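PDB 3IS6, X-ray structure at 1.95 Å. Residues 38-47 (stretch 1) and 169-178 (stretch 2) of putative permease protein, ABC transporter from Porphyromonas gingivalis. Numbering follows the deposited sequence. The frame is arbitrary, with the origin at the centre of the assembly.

Stretch 1 (38-47) QVSGGVAPAI
Stretch 2 (169-178) ESLNNWIGND

The contact joins a type I turn leading into a helix to a loop that follows a helix, the two more than a hundred residues apart in sequence, and backbone carbonyls accept all three direct hydrogen bonds. In stretch 1, Gln38 and Val39 are extended (phi/psi -129/159 and -134/170), and Ser40, still extended at -71/160, opens a type I turn to Val43 whose central residues are Gly41 (-60/-36) and Gly42 (-66/-25); the chain passes into a helix that includes Val43 to Ile47. Stretch 2 begins in a helix that includes Glu169 to Leu171; the angles that follow are Asn172 -103/1, Asn173 -72/145, Trp174 -120/-7, Ile175 -119/109, Gly176 74/-165, Asn177 51/52 and Asp178 -82/65. The register sets CA of Gly41 4.3 Å from CA of Leu171, CA of Gly42 4.3 Å from CA of Asn172, and CA of Val39 4.2 Å from CA of Asp178. Gly41-Gly42 and Leu171-Asn172 thus pair in the same order, while the later part of stretch 2 comes back so that Asp178 meets the earlier residue Val39.

At Gly41 and Gly42 a CB would point toward stretch 2, and there is no room for it. A CB on Gly41 would lie 2.1 Å from Ser170 O, and one on Gly42 2.5 Å from Trp174 NE1; both would clash. The bare CA atoms instead make CH...O contacts, Gly41 CA to Ser170 O and Gly42 CA to Leu171 O, each at 3.4 Å. Asp178 CA approaches Val39 O at the same 3.4 Å.

Three direct hydrogen bonds cross the contact. Gly42 N donates to Asn173 O (2.9 Å, 150°), using an amide inside the turn. Ser40, chi1 m, donates from OG to Gly176 O at 2.7 Å. Gln38, with chi1 m and chi2 t, reaches out so that NE2 donates to Asp178 O at 3.3 Å. Asn173, chi1 t and chi2 52°, braces its own loop through both ends of its amide: Ile175 N donates to Asn173 OD1 (3.1 Å), and Asn173 ND2 donates to Ile175 O (3.0 Å).

One water completes the polar network. It accepts from Gly41 N (3.1 Å) and Asn173 ND2 (3.0 Å) and donates to Asn177 O (2.9 Å), so Gly41 N, next to the bonded Gly42 N, also has a partner.

The apolar part is built on Trp174. Its CA-to-CB bond points away from stretch 1, but chi1 -70° and chi2 76° bring the indole back. Over one face lie Gly42 CA, 4.2 Å from the centroid of the Trp174 five-membered ring, and Val43 CA, 4.2 Å from that of the six-membered ring, both as CH-pi contacts. Val43 CG2 (chi1 t) meets Trp174 CZ3 at 3.9 Å, while Ala46 CB packs near the ring plane, 3.6 Å from Trp174 CZ2.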

# COMPACT_ATOMS: atom_id res chain seq x y z
N GLN A 38 7.04 -12.47 12.37
CA GLN A 38 6.07 -11.57 11.79
C GLN A 38 4.96 -12.38 11.11
O GLN A 38 5.14 -13.51 10.81
CB GLN A 38 6.73 -10.58 10.85
CG GLN A 38 7.72 -9.71 11.54
CD GLN A 38 8.29 -8.56 10.71
OE1 GLN A 38 9.05 -7.79 11.20
NE2 GLN A 38 7.90 -8.46 9.49
N VAL A 39 3.81 -11.76 10.92
CA VAL A 39 2.63 -12.39 10.42
C VAL A 39 1.94 -11.56 9.34
O VAL A 39 2.27 -10.42 9.11
CB VAL A 39 1.63 -12.66 11.50
CG1 VAL A 39 2.18 -13.56 12.56
CG2 VAL A 39 1.16 -11.40 12.10
N SER A 40 0.98 -12.19 8.70
CA SER A 40 0.09 -11.58 7.73
C SER A 40 -0.86 -10.64 8.44
O SER A 40 -1.07 -10.75 9.60
CB SER A 40 -0.70 -12.66 6.98
OG SER A 40 0.12 -13.58 6.32
N GLY A 41 -1.45 -9.71 7.71
CA GLY A 41 -2.22 -8.65 8.29
C GLY A 41 -3.42 -9.06 9.10
O GLY A 41 -3.74 -8.46 10.06
N GLY A 42 -4.07 -10.10 8.64
CA GLY A 42 -5.31 -10.58 9.18
C GLY A 42 -5.29 -11.13 10.56
O GLY A 42 -6.29 -11.18 11.19
N VAL A 43 -4.15 -11.61 10.99
CA VAL A 43 -4.04 -12.36 12.22
C VAL A 43 -4.36 -11.64 13.50
O VAL A 43 -5.13 -12.13 14.26
CB VAL A 43 -2.64 -12.91 12.36
CG1 VAL A 43 -2.52 -13.68 13.58
CG2 VAL A 43 -2.29 -13.71 11.21
N ALA A 44 -3.80 -10.46 13.73
CA ALA A 44 -4.03 -9.84 15.01
C ALA A 44 -5.49 -9.53 15.34
O ALA A 44 -5.93 -9.83 16.38
CB ALA A 44 -3.23 -8.60 15.14
N PRO A 45 -6.23 -8.94 14.43
CA PRO A 45 -7.62 -8.62 14.71
C PRO A 45 -8.43 -9.86 14.98
O PRO A 45 -9.25 -9.84 15.82
CB PRO A 45 -8.09 -7.94 13.45
CG PRO A 45 -6.98 -7.89 12.55
CD PRO A 45 -5.75 -8.23 13.24
N ALA A 46 -8.16 -10.92 14.25
CA ALA A 46 -8.85 -12.16 14.44
C ALA A 46 -8.60 -12.75 15.81
O ALA A 46 -9.47 -13.31 16.41
CB ALA A 46 -8.51 -13.10 13.40
N ILE A 47 -7.39 -12.62 16.31
CA ILE A 47 -7.09 -13.14 17.61
C ILE A 47 -7.88 -12.44 18.69
O ILE A 47 -8.41 -13.08 19.56
CB ILE A 47 -5.60 -13.06 17.91
CG1 ILE A 47 -4.86 -14.10 17.11
CG2 ILE A 47 -5.33 -13.30 19.32
CD1 ILE A 47 -3.44 -13.93 17.13
N GLU A 169 -6.55 -5.35 1.18
CA GLU A 169 -6.14 -6.70 0.89
C GLU A 169 -5.02 -7.15 1.84
O GLU A 169 -5.02 -8.26 2.27
CB GLU A 169 -5.69 -6.85 -0.55
N SER A 170 -4.07 -6.28 2.13
CA SER A 170 -3.01 -6.62 3.05
C SER A 170 -3.50 -6.82 4.47
O SER A 170 -3.13 -7.75 5.12
CB SER A 170 -1.94 -5.56 3.02
OG SER A 170 -0.80 -5.98 3.68
N LEU A 171 -4.35 -5.92 4.91
CA LEU A 171 -4.87 -5.94 6.24
C LEU A 171 -5.68 -7.20 6.52
O LEU A 171 -5.77 -7.62 7.63
CB LEU A 171 -5.68 -4.69 6.54
CG LEU A 171 -4.90 -3.37 6.57
CD1 LEU A 171 -5.78 -2.23 6.80
CD2 LEU A 171 -3.86 -3.39 7.58
N ASN A 172 -6.28 -7.75 5.49
CA ASN A 172 -7.13 -8.90 5.64
C ASN A 172 -6.50 -10.20 5.22
O ASN A 172 -7.12 -11.21 5.25
CB ASN A 172 -8.40 -8.69 4.84
CG ASN A 172 -9.29 -7.64 5.42
OD1 ASN A 172 -9.88 -6.85 4.71
ND2 ASN A 172 -9.39 -7.62 6.73
N ASN A 173 -5.26 -10.14 4.79
CA ASN A 173 -4.55 -11.28 4.28
C ASN A 173 -4.13 -12.31 5.34
O ASN A 173 -3.83 -11.96 6.44
CB ASN A 173 -3.38 -10.79 3.49
CG ASN A 173 -2.60 -11.88 2.87
OD1 ASN A 173 -3.12 -12.71 2.20
ND2 ASN A 173 -1.33 -11.86 3.09
N TRP A 174 -4.16 -13.57 4.96
CA TRP A 174 -3.66 -14.66 5.76
C TRP A 174 -2.54 -15.46 5.09
O TRP A 174 -1.96 -16.31 5.68
CB TRP A 174 -4.79 -15.58 6.19
CG TRP A 174 -5.70 -14.98 7.20
CD1 TRP A 174 -6.64 -14.07 6.98
CD2 TRP A 174 -5.74 -15.26 8.59
NE1 TRP A 174 -7.27 -13.76 8.12
CE2 TRP A 174 -6.73 -14.48 9.14
CE3 TRP A 174 -5.03 -16.12 9.43
CZ2 TRP A 174 -7.03 -14.51 10.47
CZ3 TRP A 174 -5.33 -16.14 10.73
CH2 TRP A 174 -6.32 -15.35 11.25
N ILE A 175 -2.25 -15.17 3.84
CA ILE A 175 -1.24 -15.90 3.14
C ILE A 175 -0.08 -15.04 2.68
O ILE A 175 -0.19 -14.26 1.80
CB ILE A 175 -1.89 -16.61 1.94
CG1 ILE A 175 -2.77 -17.75 2.43
CG2 ILE A 175 -0.88 -17.16 1.05
CD1 ILE A 175 -3.71 -18.28 1.42
N GLY A 176 1.05 -15.23 3.32
CA GLY A 176 2.23 -14.51 2.94
C GLY A 176 2.24 -13.06 3.32
O GLY A 176 1.46 -12.64 4.13
N ASN A 177 3.16 -12.32 2.73
CA ASN A 177 3.28 -10.91 3.03
C ASN A 177 3.35 -10.75 4.54
O ASN A 177 2.58 -10.02 5.09
CB ASN A 177 2.11 -10.14 2.46
CG ASN A 177 2.30 -8.63 2.49
OD1 ASN A 177 3.36 -8.12 2.20
ND2 ASN A 177 1.24 -7.92 2.84
N ASP A 178 4.25 -11.49 5.17
CA ASP A 178 4.33 -11.58 6.62
C ASP A 178 5.09 -10.37 7.13
O ASP A 178 6.15 -10.50 7.63
CB ASP A 178 5.13 -12.82 7.05
CG ASP A 178 4.70 -14.08 6.34
OD1 ASP A 178 3.64 -14.59 6.65
OD2 ASP A 178 5.45 -14.60 5.51
O HOH W 1 -0.31 -9.64 4.85